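Local coordinates for alginate biosynthesis protein AlgX (Pseudomonas aeruginosa, PDB 4KNC) that takes part in the O-acetylation of the exopolysaccharide alginate in the periplasm and protects the polymer from degradation on its way through that compartment, at residues A[68-73]-A[308-313]; A[279-284]-A[315-320]; A[383-388]-A[397-402]. All coordinates share one frame; numbering follows the deposited sequence.

From the N terminus the first segment met is on helix 61-76 of the SGNH hydrolase-like domain, and contact 1 (68-73 with 308-313) closes a span of more than 230 residues by bringing helix 307-316 against it. Within that span lies helix 275-282, whose end meets the last turn of helix 307-316 in contact 2 (279-284 with 315-320), so contacts 1 and 2 cross and share one helix. Contact 3 (383-388 with 397-402) follows in series and closes a short loop inside the carbohydrate-binding module. Helix 307-316 also packs against contact 3: Arg311 and Gln312 reach its strands, and Leu316 packs on Val398, tying the two domains together.

Contact 1 of 3, residues A[68-73]-A[308-313]; sequences RALRDE and SFYRQA
Leu70 alone carries the side of segment 68-73 in this contact, reaching Phe309, Tyr310 and Ala313 on segment 308-313. Its CB leaves the helix in the direction of the partner, and CG stands anti to the backbone N (chi1 175°), which sends the two methyl groups across the gap. CD1 ends on the methyl group of Ala313, with CB of that residue 4.1 Å from it. CD2 takes the other branch and sits where two aromatic rings converge, 4.1 Å from CE2 of Phe309 and 4.2 Å from CE1 of Tyr310. It approaches both rings obliquely, and the leucine side chain crosses those of Phe309 and Tyr310 at about a right angle.

The two short helix segments run almost parallel, 13° apart, with axes 10.8 Å from each other at their closest, a wide spacing that the aromatic side chains and the leucine bridge. Both helices belong to the SGNH hydrolase-like domain; the second is its last helix before the carbohydrate-binding module.

The rings are set by their own neighbours. CD2 of Phe309 lies over the centre of one face of the Tyr310 ring, 3.4 Å above its plane, and Phe309 also meets Phe273. Tyr310 OH is hydrogen-bonded to the carbonyl oxygen of Met304. Turned away from the apolar contact, Asp72 OD1 receives two salt-bridging hydrogen bonds, from Arg68 NH2 at 3.1 Å on its syn lone pair and from Arg71 NH1 at 2.8 Å.

Contact 2 of 3, residues A[279-284]-A[315-320]; sequences AYMTSE and PLVDNG
Met281 and Leu316 meet where helix 275-282 and helix 307-316 both come to their ends, and most of what joins segments 279-284 and 315-320 is apolar. The two residues touch at the root of their side chains, CB of Met281 lying 4.1 Å from CB of Leu316. Further out, the methionine extends beside Val317, the two side chains pointing the same way, and its SD is 4.1 Å from Val317 CG2. A bend at the last torsion (chi3 -62°) turns CE of Met281 back, so that this methyl group touches both Leu316 CB and Val317 CG2.

A polar atom also faces carbon. Thr282 OG1 lies against both methyl groups of Leu316, 3.6 Å from CD2 and 3.7 Å from CD1, while its hydrogen bond goes back along its own helix to the carbonyl oxygen of Leu278. The carbonyl oxygens of Met281 and Leu316 approach to 3.4 Å; both are acceptors, and the latter is hydrogen-bonded by His287 NE2.

Backbone and capping bonds finish each segment separately. Helix 307-316 ends in a Schellman motif, with Gly320 N bonded to Pro315 O and Asn319 N to Leu316 O, and Asn319 at the C-prime position with positive phi. On the other side, Ser283 is the N-cap residue of helix 284-288, its OG making a weak hydrogen bond to Phe286 N; the same OG also donates to Tyr280 O (2.7 Å), in the carbonyl plane.

Helix 61-76 covers Met281 and Val317 through Leu74, whereas Leu316 and Pro315 rest on Val398 of strand 396-400, which places the contact at the edge of the SGNH hydrolase-like domain, where it faces the carbohydrate-binding module.

Contact 3 of 3, residues A[383-388]-A[397-402]; sequences LKIEQS and YVFQLR
The Phe399 ring receives CD2 of Leu383 over one face, offset toward the rim: the methyl carbon is 3.8 Å from the ring centroid, a CH-pi contact. Leu383 CD2 comes within 3.4 Å of Phe399 CD2. The ring is brought there by a chi1 of 66°, which places CG between the backbone N and the carbonyl carbon. Ile385 CD1 approaches the same ring obliquely, near Phe399 CD1.

The Tyr397 ring is met at its edge, close to its plane, by Ile385 CG2, 3.8 Å from Tyr397 CD2. Thus the two branches of this isoleucine serve different rings. Beyond it the extended Gln387 side chain crosses the tyrosine, with amide and ring planes only 17° apart and NE2 3.5 Å from Tyr397 OH. These two atoms find their hydrogen bonds elsewhere: Gln387 NE2 with His367 ND1, and Tyr397 OH with the carbonyl oxygen of Val366.

The backbones stay well apart, the strand axes 9.9 Å from each other at an angle of 142°, because the strands belong to two different antiparallel sheets, each at its edge within the chain: Phe399 pairs with Ala357, and Leu383 with Asn371. Side chains packed between two such sheets are characteristic of a beta-sandwich, the architecture of this C-terminal carbohydrate-binding module, which may bind alginate.

Contact 1 of 3, residues A[68-73]-A[308-313]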
loop_
_atom_site.group_PDB
_atom_site.type_symbol
_atom_site.label_atom_id
_atom_site.label_comp_id
_atom_site.label_asym_id
_atom_site.label_seq_id
_atom_site.Cartn_x
_atom_site.Cartn_y
_atom_site.Cartn_z
ATOM N N ARG A 68 -3.589 10.741 10.210
ATOM C CA ARG A 68 -3.297 12.181 10.344
ATOM C C ARG A 68 -1.842 12.444 10.763
ATOM O O ARG A 68 -1.173 13.312 10.203
ATOM C CB ARG A 68 -4.288 12.864 11.299
ATOM C CG ARG A 68 -3.792 14.145 11.968
ATOM C CD ARG A 68 -3.533 15.300 10.987
ATOM N NE ARG A 68 -4.739 15.932 10.452
ATOM C CZ ARG A 68 -4.729 17.056 9.732
ATOM N NH1 ARG A 68 -5.862 17.573 9.276
ATOM N NH2 ARG A 68 -3.581 17.674 9.470
ATOM N N ALA A 69 -1.347 11.675 11.729
ATOM C CA ALA A 69 0.034 11.815 12.169
ATOM C C ALA A 69 1.023 11.576 11.028
ATOM O O ALA A 69 1.992 12.329 10.864
ATOM C CB ALA A 69 0.319 10.853 13.330
ATOM N N LEU A 70 0.787 10.522 10.244
ATOM C CA LEU A 70 1.657 10.229 9.110
ATOM C C LEU A 70 1.607 11.345 8.072
ATOM O O LEU A 70 2.650 11.797 7.582
ATOM C CB LEU A 70 1.287 8.889 8.466
ATOM C CG LEU A 70 2.065 8.532 7.193
ATOM C CD1 LEU A 70 3.571 8.510 7.494
ATOM C CD2 LEU A 70 1.599 7.201 6.616
ATOM N N ARG A 71 0.395 11.787 7.741
ATOM C CA ARG A 71 0.224 12.910 6.817
ATOM C C ARG A 71 1.029 14.120 7.285
ATOM O O ARG A 71 1.688 14.782 6.483
ATOM C CB ARG A 71 -1.261 13.275 6.656
ATOM C CG ARG A 71 -1.550 14.485 5.761
ATOM C CD ARG A 71 -1.571 15.800 6.571
ATOM N NE ARG A 71 -1.783 16.977 5.731
ATOM C CZ ARG A 71 -1.378 18.200 6.062
ATOM N NH1 ARG A 71 -0.733 18.390 7.207
ATOM N NH2 ARG A 71 -1.605 19.226 5.249
ATOM N N ASP A 72 0.979 14.401 8.585
ATOM C CA ASP A 72 1.666 15.572 9.126
ATOM C C ASP A 72 3.166 15.427 9.025
ATOM O O ASP A 72 3.850 16.340 8.578
ATOM C CB ASP A 72 1.260 15.840 10.571
ATOM C CG ASP A 72 -0.116 16.440 10.679
ATOM O OD1 ASP A 72 -0.591 17.032 9.680
ATOM O OD2 ASP A 72 -0.719 16.329 11.762
ATOM N N GLU A 73 3.678 14.276 9.442
ATOM C CA GLU A 73 5.099 14.014 9.279
ATOM C C GLU A 73 5.544 14.220 7.822
ATOM O O GLU A 73 6.544 14.894 7.566
ATOM C CB GLU A 73 5.448 12.612 9.778
ATOM C CG GLU A 73 6.929 12.377 9.984
ATOM C CD GLU A 73 7.533 13.311 11.022
ATOM O OE1 GLU A 73 6.782 13.896 11.837
ATOM O OE2 GLU A 73 8.772 13.464 11.018
ATOM N N SER A 308 2.094 -1.648 13.678
ATOM C CA SER A 308 3.436 -1.952 13.196
ATOM C C SER A 308 3.749 -1.289 11.847
ATOM O O SER A 308 4.922 -1.093 11.501
ATOM C CB SER A 308 3.675 -3.467 13.151
ATOM O OG SER A 308 2.660 -4.123 12.410
ATOM N N PHE A 309 2.707 -0.936 11.089
ATOM C CA PHE A 309 2.900 -0.139 9.876
ATOM C C PHE A 309 3.429 1.250 10.208
ATOM O O PHE A 309 4.445 1.699 9.662
ATOM C CB PHE A 309 1.600 -0.000 9.078
ATOM C CG PHE A 309 1.693 0.988 7.951
ATOM C CD1 PHE A 309 2.480 0.718 6.843
ATOM C CD2 PHE A 309 1.008 2.188 8.002
ATOM C CE1 PHE A 309 2.577 1.626 5.795
ATOM C CE2 PHE A 309 1.098 3.106 6.951
ATOM C CZ PHE A 309 1.885 2.822 5.849
ATOM N N TYR A 310 2.728 1.936 11.104
ATOM C CA TYR A 310 3.090 3.299 11.465
ATOM C C TYR A 310 4.409 3.401 12.228
ATOM O O TYR A 310 5.155 4.366 12.045
ATOM C CB TYR A 310 1.926 3.980 12.201
ATOM C CG TYR A 310 0.701 4.061 11.310
ATOM C CD1 TYR A 310 0.537 5.113 10.410
ATOM C CD2 TYR A 310 -0.254 3.051 11.319
ATOM C CE1 TYR A 310 -0.570 5.177 9.560
ATOM C CE2 TYR A 310 -1.367 3.102 10.484
ATOM C CZ TYR A 310 -1.516 4.169 9.602
ATOM O OH TYR A 310 -2.615 4.219 8.767
ATOM N N ARG A 311 4.709 2.402 13.061
ATOM C CA ARG A 311 6.012 2.354 13.735
ATOM C C ARG A 311 7.208 2.325 12.770
ATOM O O ARG A 311 8.311 2.742 13.118
ATOM C CB ARG A 311 6.087 1.156 14.684
ATOM C CG ARG A 311 5.098 1.242 15.822
ATOM C CD ARG A 311 5.281 0.091 16.780
ATOM N NE ARG A 311 6.560 0.147 17.478
ATOM C CZ ARG A 311 6.999 -0.830 18.262
ATOM N NH1 ARG A 311 6.256 -1.915 18.425
ATOM N NH2 ARG A 311 8.171 -0.730 18.881
ATOM N N GLN A 312 6.993 1.814 11.566
ATOM C CA GLN A 312 8.004 1.895 10.521
ATOM C C GLN A 312 7.867 3.202 9.720
ATOM O O GLN A 312 8.839 3.941 9.537
ATOM C CB GLN A 312 7.890 0.688 9.590
ATOM C CG GLN A 312 8.179 -0.639 10.259
ATOM C CD GLN A 312 7.837 -1.806 9.376
ATOM O OE1 GLN A 312 8.594 -2.163 8.463
ATOM N NE2 GLN A 312 6.674 -2.409 9.625
ATOM N N ALA A 313 6.657 3.493 9.253
ATOM C CA ALA A 313 6.464 4.631 8.354
ATOM C C ALA A 313 6.889 5.962 8.962
ATOM O O ALA A 313 7.571 6.743 8.299
ATOM C CB ALA A 313 5.028 4.693 7.847
#

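Contact 2 of 3, residues A[279-284]-A[315-320]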
loop_
_atom_site.group_PDB
_atom_site.type_symbol
_atom_site.label_atom_id
_atom_site.label_comp_id
_atom_site.label_asym_id
_atom_site.label_seq_id
_atom_site.Cartn_x
_atom_site.Cartn_y
_atom_site.Cartn_z
ATOM N N ALA A 279 8.903 0.374 1.315
ATOM C CA ALA A 279 10.108 0.207 0.506
ATOM C C ALA A 279 10.552 1.536 -0.088
ATOM O O ALA A 279 11.738 1.883 -0.037
ATOM C CB ALA A 279 9.883 -0.828 -0.595
ATOM N N TYR A 280 9.598 2.285 -0.638
ATOM C CA TYR A 280 9.900 3.611 -1.196
ATOM C C TYR A 280 10.532 4.562 -0.171
ATOM O O TYR A 280 11.564 5.186 -0.438
ATOM C CB TYR A 280 8.647 4.258 -1.811
ATOM C CG TYR A 280 8.922 5.598 -2.452
ATOM C CD1 TYR A 280 9.974 5.762 -3.346
ATOM C CD2 TYR A 280 8.125 6.699 -2.176
ATOM C CE1 TYR A 280 10.234 6.996 -3.935
ATOM C CE2 TYR A 280 8.372 7.925 -2.762
ATOM C CZ TYR A 280 9.427 8.069 -3.636
ATOM O OH TYR A 280 9.669 9.300 -4.215
ATOM N N MET A 281 9.931 4.665 1.008
ATOM C CA MET A 281 10.488 5.548 2.032
ATOM C C MET A 281 11.743 4.980 2.709
ATOM O O MET A 281 12.377 5.668 3.506
ATOM C CB MET A 281 9.442 5.912 3.083
ATOM C CG MET A 281 8.186 6.541 2.527
ATOM S SD MET A 281 7.372 7.588 3.742
ATOM C CE MET A 281 6.962 6.434 5.042
ATOM N N THR A 282 12.099 3.732 2.414
ATOM C CA THR A 282 13.400 3.225 2.865
ATOM C C THR A 282 14.487 3.573 1.841
ATOM O O THR A 282 15.677 3.551 2.150
ATOM C CB THR A 282 13.387 1.693 3.121
ATOM O OG1 THR A 282 12.323 1.365 4.020
ATOM C CG2 THR A 282 14.698 1.237 3.747
ATOM N N SER A 283 14.075 3.908 0.623
ATOM C CA SER A 283 15.038 4.166 -0.441
ATOM C C SER A 283 15.809 5.468 -0.230
ATOM O O SER A 283 15.285 6.443 0.318
ATOM C CB SER A 283 14.348 4.164 -1.817
ATOM O OG SER A 283 13.676 5.392 -2.072
ATOM N N GLU A 284 17.064 5.471 -0.673
ATOM C CA GLU A 284 17.916 6.654 -0.610
ATOM C C GLU A 284 17.386 7.804 -1.454
ATOM O O GLU A 284 17.360 8.939 -0.990
ATOM C CB GLU A 284 19.350 6.321 -1.044
ATOM N N PRO A 315 9.197 6.928 11.461
ATOM C CA PRO A 315 10.628 7.257 11.431
ATOM C C PRO A 315 11.254 7.138 10.046
ATOM O O PRO A 315 12.330 7.687 9.824
ATOM C CB PRO A 315 11.244 6.203 12.355
ATOM C CG PRO A 315 10.291 5.038 12.251
ATOM C CD PRO A 315 8.947 5.676 12.202
ATOM N N LEU A 316 10.609 6.420 9.136
ATOM C CA LEU A 316 11.134 6.300 7.779
ATOM C C LEU A 316 11.110 7.632 7.016
ATOM O O LEU A 316 11.913 7.846 6.099
ATOM C CB LEU A 316 10.389 5.217 6.996
ATOM C CG LEU A 316 10.922 3.807 7.238
ATOM C CD1 LEU A 316 10.055 2.794 6.505
ATOM C CD2 LEU A 316 12.361 3.733 6.774
ATOM N N VAL A 317 10.194 8.521 7.386
ATOM C CA VAL A 317 10.125 9.831 6.734
ATOM C C VAL A 317 11.477 10.559 6.797
ATOM O O VAL A 317 11.871 11.213 5.829
ATOM C CB VAL A 317 8.992 10.703 7.320
ATOM C CG1 VAL A 317 9.012 12.095 6.716
ATOM C CG2 VAL A 317 7.662 10.051 7.058
ATOM N N ASP A 318 12.199 10.408 7.914
ATOM C CA ASP A 318 13.529 11.014 8.072
ATOM C C ASP A 318 14.686 10.022 8.044
ATOM O O ASP A 318 15.670 10.192 8.757
ATOM C CB ASP A 318 13.614 11.842 9.356
ATOM C CG ASP A 318 12.811 13.108 9.274
ATOM O OD1 ASP A 318 11.565 13.003 9.273
ATOM O OD2 ASP A 318 13.418 14.203 9.205
ATOM N N ASN A 319 14.565 8.992 7.219
ATOM C CA ASN A 319 15.667 8.071 6.956
ATOM C C ASN A 319 16.241 7.347 8.185
ATOM O O ASN A 319 17.434 7.051 8.234
ATOM C CB ASN A 319 16.790 8.785 6.187
ATOM C CG ASN A 319 17.510 7.856 5.224
ATOM O OD1 ASN A 319 17.260 6.641 5.209
ATOM N ND2 ASN A 319 18.411 8.415 4.422
ATOM N N GLY A 320 15.388 7.059 9.164
ATOM C CA GLY A 320 15.802 6.342 10.360
ATOM C C GLY A 320 16.988 6.955 11.083
ATOM O O GLY A 320 16.903 8.062 11.630
#

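Contact 3 of 3, residues A[383-388]-A[397-402]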
loop_
_atom_site.group_PDB
_atom_site.type_symbol
_atom_site.label_atom_id
_atom_site.label_comp_id
_atom_site.label_asym_id
_atom_site.label_seq_id
_atom_site.Cartn_x
_atom_site.Cartn_y
_atom_site.Cartn_z
ATOM N N LEU A 383 8.638 -7.616 18.618
ATOM C CA LEU A 383 8.165 -7.002 17.390
ATOM C C LEU A 383 8.604 -7.803 16.176
ATOM O O LEU A 383 9.789 -7.916 15.901
ATOM C CB LEU A 383 8.674 -5.562 17.275
ATOM C CG LEU A 383 8.396 -4.921 15.911
ATOM C CD1 LEU A 383 6.907 -4.966 15.598
ATOM C CD2 LEU A 383 8.928 -3.496 15.848
ATOM N N LYS A 384 7.644 -8.340 15.436
ATOM C CA LYS A 384 7.965 -9.143 14.267
ATOM C C LYS A 384 7.486 -8.439 13.000
ATOM O O LYS A 384 6.299 -8.175 12.839
ATOM C CB LYS A 384 7.342 -10.532 14.401
ATOM C CG LYS A 384 7.860 -11.563 13.415
ATOM N N ILE A 385 8.428 -8.125 12.115
ATOM C CA ILE A 385 8.144 -7.398 10.880
ATOM C C ILE A 385 8.308 -8.293 9.667
ATOM O O ILE A 385 9.407 -8.764 9.376
ATOM C CB ILE A 385 9.087 -6.186 10.711
ATOM C CG1 ILE A 385 8.988 -5.262 11.921
ATOM C CG2 ILE A 385 8.777 -5.427 9.410
ATOM C CD1 ILE A 385 9.815 -4.010 11.791
ATOM N N GLU A 386 7.208 -8.525 8.959
ATOM C CA GLU A 386 7.238 -9.300 7.731
ATOM C C GLU A 386 7.265 -8.355 6.534
ATOM O O GLU A 386 6.426 -7.467 6.408
ATOM C CB GLU A 386 6.020 -10.226 7.638
ATOM C CG GLU A 386 5.861 -11.203 8.797
ATOM C CD GLU A 386 6.996 -12.207 8.882
ATOM O OE1 GLU A 386 7.394 -12.551 10.015
ATOM O OE2 GLU A 386 7.483 -12.661 7.823
ATOM N N GLN A 387 8.235 -8.556 5.655
ATOM C CA GLN A 387 8.393 -7.710 4.488
ATOM C C GLN A 387 8.037 -8.497 3.232
ATOM O O GLN A 387 8.305 -9.694 3.157
ATOM C CB GLN A 387 9.835 -7.225 4.428
ATOM C CG GLN A 387 10.245 -6.623 3.126
ATOM C CD GLN A 387 11.682 -6.128 3.155
ATOM O OE1 GLN A 387 11.950 -4.969 3.480
ATOM N NE2 GLN A 387 12.614 -7.008 2.823
ATOM N N SER A 388 7.424 -7.828 2.258
ATOM C CA SER A 388 7.059 -8.449 0.990
ATOM C C SER A 388 8.249 -9.124 0.320
ATOM O O SER A 388 9.364 -8.593 0.344
ATOM C CB SER A 388 6.475 -7.403 0.033
ATOM O OG SER A 388 6.338 -7.937 -1.273
ATOM N N TYR A 397 15.545 -2.264 7.651
ATOM C CA TYR A 397 14.281 -2.098 8.360
ATOM C C TYR A 397 14.504 -0.944 9.308
ATOM O O TYR A 397 15.631 -0.731 9.748
ATOM C CB TYR A 397 13.978 -3.334 9.203
ATOM C CG TYR A 397 13.696 -4.566 8.414
ATOM C CD1 TYR A 397 14.728 -5.317 7.869
ATOM C CD2 TYR A 397 12.388 -4.986 8.196
ATOM C CE1 TYR A 397 14.466 -6.459 7.138
ATOM C CE2 TYR A 397 12.115 -6.121 7.471
ATOM C CZ TYR A 397 13.155 -6.857 6.940
ATOM O OH TYR A 397 12.875 -7.995 6.210
ATOM N N VAL A 398 13.443 -0.202 9.630
ATOM C CA VAL A 398 13.523 0.920 10.572
ATOM C C VAL A 398 12.240 0.995 11.394
ATOM O O VAL A 398 11.149 0.883 10.845
ATOM C CB VAL A 398 13.685 2.268 9.837
ATOM C CG1 VAL A 398 13.762 3.412 10.835
ATOM C CG2 VAL A 398 14.922 2.270 8.934
ATOM N N PHE A 399 12.353 1.169 12.707
ATOM C CA PHE A 399 11.147 1.223 13.543
ATOM C C PHE A 399 11.337 2.009 14.830
ATOM O O PHE A 399 12.431 2.059 15.377
ATOM C CB PHE A 399 10.597 -0.186 13.845
ATOM C CG PHE A 399 11.504 -1.037 14.711
ATOM C CD1 PHE A 399 12.485 -1.829 14.144
ATOM C CD2 PHE A 399 11.354 -1.058 16.090
ATOM C CE1 PHE A 399 13.310 -2.627 14.934
ATOM C CE2 PHE A 399 12.178 -1.851 16.889
ATOM C CZ PHE A 399 13.158 -2.632 16.308
ATOM N N GLN A 400 10.272 2.642 15.308
ATOM C CA GLN A 400 10.361 3.368 16.563
ATOM C C GLN A 400 10.197 2.391 17.719
ATOM O O GLN A 400 9.441 1.419 17.624
ATOM C CB GLN A 400 9.321 4.486 16.636
ATOM C CG GLN A 400 7.890 4.003 16.775
ATOM C CD GLN A 400 6.866 5.037 16.325
ATOM O OE1 GLN A 400 5.669 4.749 16.245
ATOM N NE2 GLN A 400 7.334 6.243 16.021
ATOM N N LEU A 401 10.932 2.639 18.799
ATOM C CA LEU A 401 10.747 1.876 20.023
ATOM C C LEU A 401 9.364 2.214 20.548
ATOM O O LEU A 401 8.898 3.348 20.407
ATOM C CB LEU A 401 11.821 2.203 21.073
ATOM C CG LEU A 401 13.304 1.952 20.745
ATOM C CD1 LEU A 401 14.166 1.799 22.025
ATOM C CD2 LEU A 401 13.496 0.757 19.832
ATOM N N ARG A 402 8.721 1.221 21.151
ATOM C CA ARG A 402 7.325 1.313 21.553
ATOM C C ARG A 402 7.040 2.544 22.396
ATOM O O ARG A 402 7.784 2.868 23.321
ATOM C CB ARG A 402 6.898 0.045 22.297
ATOM C CG ARG A 402 5.417 -0.001 22.623
ATOM C CD ARG A 402 4.941 -1.414 22.898
ATOM N NE ARG A 402 3.707 -1.408 23.679
ATOM C CZ ARG A 402 3.078 -2.501 24.096
ATOM N NH1 ARG A 402 3.562 -3.699 23.803
ATOM N NH2 ARG A 402 1.963 -2.393 24.806
#